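Local atomic coordinates of Xcc_ctr_pt (Xanthomonas campestris pv. campestris, PDB entry 6NJW), a protein that is a Class 2 OLD family nuclease that probably cuts nucleic acid by two-metal catalysis, this C-terminal part carrying its metal-binding Toprim domain. Residues 133-138 against 188-193; 167-172 against 179-184. All coordinates share one frame; numbering follows the deposited sequence.

Both contacts belong to the helical part that follows the last strand of the Toprim sheet, and interaction 2 is nested inside the chain loop that interaction 1 closes. Interaction 1 is a partly buried salt bridge between helices 134-154 and 190-197, close to the magnesium site. Interaction 2 is a buried, apolar contact between helices 160-171 and 178-188. The residues that touch lie on four different helices, although Ile-188 of interaction 1 ends helix 178-188 of interaction 2. The contacts also meet: Pro-136 CD lies 4.1 Å from Leu-182 CD2, which sets the first turn of helix 134-154 against helix 178-188. The charged contact is thus the one near the magnesium, and the apolar one lies away from the annotated sites.

Interaction 1: 133-138 against 188-193; sequences TLEPEL and IGKGRF
Glu-135 and Lys-190 reach across from the first turns of two helices and meet in a salt bridge, with Lys-190 NZ 2.6 Å from Glu-135 OE2. The ammonium donates a hydrogen bond to that oxygen from above the carboxylate plane, 35° out of it, and prefers one branch of the acid: Glu-135 OE1 stands 3.6 Å from the same nitrogen. A water joins the pair weakly, giving a hydrogen to Glu-135 OE1 at 3.4 Å and accepting one from Lys-190 NZ at 3.2 Å, a loose second link between the ammonium and the other carboxylate oxygen.

The backbones stay well apart, 9.4 Å between the CA atoms of Glu-135 and Lys-190, and the side chains span the gap, crossing at about a right angle. Glu-135 leaves its helix pointing toward the partner and bends at chi2 (95°). Lys-190 starts less directly, then kinks at chi3 (98°) and again at chi4, which swings its amine in to the acid.

Outside the pair, Ala-30 of helix 29-41 and Ile-185 of helix 178-188 touch the Glu-135 side chain. Phe-193, one turn after Lys-190, packs on Ile-185 and on Val-150. The lysine follows directly on Gly-189, whose positive phi lets the chain turn from helix 178-188 into helix 190-197.

The bridge sits beside the metal centre of the Toprim domain: the Glu-135 side chain is about 8 Å from the bound magnesium ion and about 7 Å from that of Asp-82, a magnesium ligand. That is too far for Glu-135 to bind this ion itself. Instead the contact joins two helices next to the site through paired charges, and the lysine probably offsets part of the negative charge that the glutamate brings there.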
# COMPACT_ATOMS: atom_id res chain seq x y z
N THR A 133 8.45 -3.51 -4.24
CA THR A 133 8.20 -2.44 -3.29
C THR A 133 7.66 -1.24 -4.06
O THR A 133 7.87 -1.11 -5.26
CB THR A 133 9.47 -2.07 -2.51
OG1 THR A 133 10.54 -1.85 -3.42
CG2 THR A 133 9.84 -3.18 -1.53
N LEU A 134 6.97 -0.35 -3.34
CA LEU A 134 6.07 0.60 -4.00
C LEU A 134 6.82 1.55 -4.94
O LEU A 134 6.47 1.67 -6.12
CB LEU A 134 5.30 1.40 -2.95
CG LEU A 134 4.33 2.43 -3.51
CD1 LEU A 134 3.31 1.76 -4.44
CD2 LEU A 134 3.64 3.15 -2.37
N GLU A 135 7.82 2.26 -4.43
CA GLU A 135 8.42 3.31 -5.24
C GLU A 135 9.14 2.79 -6.48
O GLU A 135 9.01 3.38 -7.56
CB GLU A 135 9.37 4.15 -4.38
CG GLU A 135 8.67 4.91 -3.25
CD GLU A 135 8.70 4.16 -1.94
OE1 GLU A 135 8.82 2.91 -1.97
OE2 GLU A 135 8.62 4.83 -0.87
N PRO A 136 9.91 1.69 -6.40
CA PRO A 136 10.50 1.16 -7.65
C PRO A 136 9.44 0.70 -8.65
O PRO A 136 9.60 0.92 -9.85
CB PRO A 136 11.38 0.00 -7.17
CG PRO A 136 11.63 0.30 -5.72
CD PRO A 136 10.38 0.94 -5.23
N GLU A 137 8.35 0.10 -8.18
CA GLU A 137 7.28 -0.26 -9.11
C GLU A 137 6.74 0.98 -9.82
O GLU A 137 6.60 1.00 -11.05
CB GLU A 137 6.15 -1.00 -8.38
CG GLU A 137 4.84 -0.98 -9.18
CD GLU A 137 3.96 -2.20 -8.97
OE1 GLU A 137 4.20 -2.98 -8.02
OE2 GLU A 137 3.02 -2.39 -9.78
N LEU A 138 6.44 2.05 -9.06
CA LEU A 138 5.91 3.25 -9.69
C LEU A 138 6.91 3.86 -10.67
O LEU A 138 6.52 4.36 -11.73
CB LEU A 138 5.53 4.28 -8.64
CG LEU A 138 4.44 3.86 -7.66
CD1 LEU A 138 4.27 4.94 -6.61
CD2 LEU A 138 3.14 3.62 -8.42
N ILE A 188 14.75 12.44 1.23
CA ILE A 188 13.67 13.41 1.16
C ILE A 188 12.67 13.18 2.29
O ILE A 188 12.12 14.14 2.86
CB ILE A 188 13.00 13.32 -0.22
CG1 ILE A 188 14.00 13.70 -1.30
CG2 ILE A 188 11.72 14.17 -0.28
CD1 ILE A 188 13.54 13.37 -2.72
N GLY A 189 12.44 11.93 2.66
CA GLY A 189 11.37 11.57 3.56
C GLY A 189 10.33 10.79 2.78
O GLY A 189 9.82 11.27 1.77
N LYS A 190 10.03 9.57 3.20
CA LYS A 190 9.10 8.75 2.43
C LYS A 190 7.73 9.40 2.36
O LYS A 190 7.10 9.42 1.29
CB LYS A 190 9.02 7.35 3.01
CG LYS A 190 10.24 6.53 2.63
CD LYS A 190 10.34 5.22 3.39
CE LYS A 190 9.79 4.08 2.57
NZ LYS A 190 10.16 4.21 1.12
N GLY A 191 7.24 9.95 3.47
CA GLY A 191 5.96 10.62 3.45
C GLY A 191 5.99 11.89 2.61
O GLY A 191 5.10 12.13 1.79
N ARG A 192 7.02 12.71 2.80
CA ARG A 192 7.13 13.95 2.03
C ARG A 192 7.19 13.65 0.54
O ARG A 192 6.52 14.30 -0.27
CB ARG A 192 8.37 14.74 2.47
CG ARG A 192 8.70 15.93 1.58
CD ARG A 192 9.83 16.79 2.17
NE ARG A 192 9.56 17.14 3.56
CZ ARG A 192 8.97 18.27 3.95
NH1 ARG A 192 8.59 19.17 3.05
NH2 ARG A 192 8.75 18.49 5.24
N PHE A 193 7.99 12.64 0.15
CA PHE A 193 8.09 12.27 -1.25
C PHE A 193 6.75 11.83 -1.82
O PHE A 193 6.37 12.23 -2.93
CB PHE A 193 9.12 11.14 -1.41
CG PHE A 193 9.31 10.72 -2.82
CD1 PHE A 193 10.10 11.46 -3.67
CD2 PHE A 193 8.68 9.59 -3.31
CE1 PHE A 193 10.27 11.08 -4.98
CE2 PHE A 193 8.83 9.20 -4.63
CZ PHE A 193 9.63 9.95 -5.47
O HOH W 1 7.71 2.11 1.17

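Interaction 2: 167-172 against 179-184; sequences QQWVDD and DLLLRL
Trp-169 reaches from the last full turn of helix 160-171 to Leu-180 and Leu-181 of helix 178-188, in a helical hairpin, two consecutive helices joined by the loop 172-177. The contact lies away from the annotated metal sites. The indole bridges the arms, since the CA atoms of Trp-169 and Leu-181 are 9.4 Å apart.

Following helix 178-188 from its start, Leu-180 comes first. Its CG lies in the plane of the indole, at the edge of the six-membered ring, and its CD2 methyl is 3.7 Å from Trp-169 CH2. The two side chains cross at about a right angle. With chi1 at -176°, Leu-180 CG stands opposite the backbone nitrogen, which carries the branch out to that edge.

Leu-181 adds backbone as well as side chain. Its amide nitrogen is 3.7 Å from Trp-169 CH2, approaching obliquely, while its CB rests 4.1 Å from Trp-169 CZ3. Its side chain goes on to pack against Ile-151 of helix 134-154. Leu-184, one turn beyond Leu-180, also points toward helix 160-171 but packs on Leu-155 and Leu-158.

Phe-139 of helix 134-154 and Ile-176 of the loop also touch Trp-169, so the indole is buried where helices 134-154 and 178-188 and the connecting loop close round it. On helix 160-171 itself, Gln-167 clips the last turn: its NE2 gives a hydrogen bond of 3.2 Å to Asp-171 OD1, which receives it 45° out of the carboxylate plane.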
# COMPACT_ATOMS: atom_id res chain seq x y z
N GLN A 167 18.68 10.42 -14.84
CA GLN A 167 18.26 10.55 -16.23
C GLN A 167 18.33 9.21 -16.94
O GLN A 167 17.48 8.89 -17.78
CB GLN A 167 19.12 11.60 -16.94
CG GLN A 167 18.63 11.98 -18.33
CD GLN A 167 17.18 12.41 -18.33
OE1 GLN A 167 16.82 13.42 -17.72
NE2 GLN A 167 16.33 11.64 -19.01
N GLN A 168 19.32 8.40 -16.59
CA GLN A 168 19.49 7.09 -17.22
C GLN A 168 18.38 6.13 -16.82
O GLN A 168 17.90 5.34 -17.65
CB GLN A 168 20.87 6.55 -16.85
CG GLN A 168 21.11 5.08 -17.02
CD GLN A 168 22.55 4.74 -16.68
OE1 GLN A 168 23.37 5.63 -16.46
NE2 GLN A 168 22.87 3.44 -16.64
N TRP A 169 17.94 6.16 -15.55
CA TRP A 169 16.82 5.32 -15.15
C TRP A 169 15.54 5.73 -15.85
O TRP A 169 14.71 4.88 -16.21
CB TRP A 169 16.59 5.38 -13.65
CG TRP A 169 17.77 5.10 -12.79
CD1 TRP A 169 18.84 4.30 -13.08
CD2 TRP A 169 17.99 5.62 -11.49
NE1 TRP A 169 19.71 4.29 -12.02
CE2 TRP A 169 19.22 5.10 -11.03
CE3 TRP A 169 17.27 6.48 -10.65
CZ2 TRP A 169 19.75 5.42 -9.78
CZ3 TRP A 169 17.79 6.80 -9.41
CH2 TRP A 169 19.02 6.27 -8.99
N VAL A 170 15.33 7.04 -16.02
CA VAL A 170 14.14 7.51 -16.72
C VAL A 170 14.15 7.01 -18.15
O VAL A 170 13.14 6.52 -18.66
CB VAL A 170 14.06 9.04 -16.65
CG1 VAL A 170 12.99 9.57 -17.59
CG2 VAL A 170 13.79 9.49 -15.22
N ASP A 171 15.30 7.09 -18.82
CA ASP A 171 15.41 6.64 -20.20
C ASP A 171 15.23 5.14 -20.34
O ASP A 171 14.92 4.67 -21.43
CB ASP A 171 16.77 7.06 -20.78
CG ASP A 171 16.89 8.55 -20.96
OD1 ASP A 171 15.84 9.23 -20.99
OD2 ASP A 171 18.03 9.06 -21.06
N ASP A 172 15.41 4.38 -19.26
CA ASP A 172 15.26 2.93 -19.31
C ASP A 172 14.87 2.43 -17.93
O ASP A 172 15.69 1.85 -17.20
CB ASP A 172 16.55 2.26 -19.79
CG ASP A 172 16.37 0.77 -20.03
OD1 ASP A 172 15.29 0.23 -19.72
OD2 ASP A 172 17.34 0.14 -20.52
N ASP A 179 18.87 0.67 -4.95
CA ASP A 179 19.42 1.15 -3.68
C ASP A 179 19.52 2.67 -3.69
O ASP A 179 19.13 3.33 -2.73
CB ASP A 179 20.78 0.50 -3.41
CG ASP A 179 20.67 -0.98 -3.07
OD1 ASP A 179 19.59 -1.42 -2.65
OD2 ASP A 179 21.67 -1.71 -3.22
N LEU A 180 20.04 3.23 -4.79
CA LEU A 180 20.22 4.67 -4.84
C LEU A 180 18.88 5.39 -4.92
O LEU A 180 18.69 6.43 -4.26
CB LEU A 180 21.10 5.04 -6.04
CG LEU A 180 21.45 6.52 -6.15
CD1 LEU A 180 22.12 6.99 -4.87
CD2 LEU A 180 22.34 6.78 -7.36
N LEU A 181 17.94 4.86 -5.71
CA LEU A 181 16.60 5.45 -5.76
C LEU A 181 16.00 5.53 -4.36
O LEU A 181 15.55 6.60 -3.93
CB LEU A 181 15.69 4.64 -6.68
CG LEU A 181 14.23 5.10 -6.70
CD1 LEU A 181 14.15 6.51 -7.24
CD2 LEU A 181 13.35 4.14 -7.52
N LEU A 182 15.98 4.41 -3.64
CA LEU A 182 15.38 4.43 -2.31
C LEU A 182 16.19 5.27 -1.35
O LEU A 182 15.61 5.88 -0.44
CB LEU A 182 15.21 3.00 -1.80
CG LEU A 182 14.21 2.21 -2.66
CD1 LEU A 182 14.13 0.77 -2.23
CD2 LEU A 182 12.84 2.86 -2.63
N ARG A 183 17.51 5.34 -1.52
CA ARG A 183 18.33 6.23 -0.70
C ARG A 183 17.90 7.68 -0.89
O ARG A 183 17.74 8.42 0.09
CB ARG A 183 19.82 6.04 -1.04
CG ARG A 183 20.80 6.73 -0.09
CD ARG A 183 22.29 6.27 -0.34
NE ARG A 183 22.37 4.82 -0.50
CZ ARG A 183 23.00 4.21 -1.49
NH1 ARG A 183 23.66 4.92 -2.40
NH2 ARG A 183 22.99 2.89 -1.58
N LEU A 184 17.69 8.10 -2.12
CA LEU A 184 17.25 9.48 -2.34
C LEU A 184 15.87 9.73 -1.75
O LEU A 184 15.63 10.75 -1.10
CB LEU A 184 17.28 9.79 -3.84
CG LEU A 184 18.66 9.65 -4.49
CD1 LEU A 184 18.59 9.80 -6.01
CD2 LEU A 184 19.69 10.62 -3.88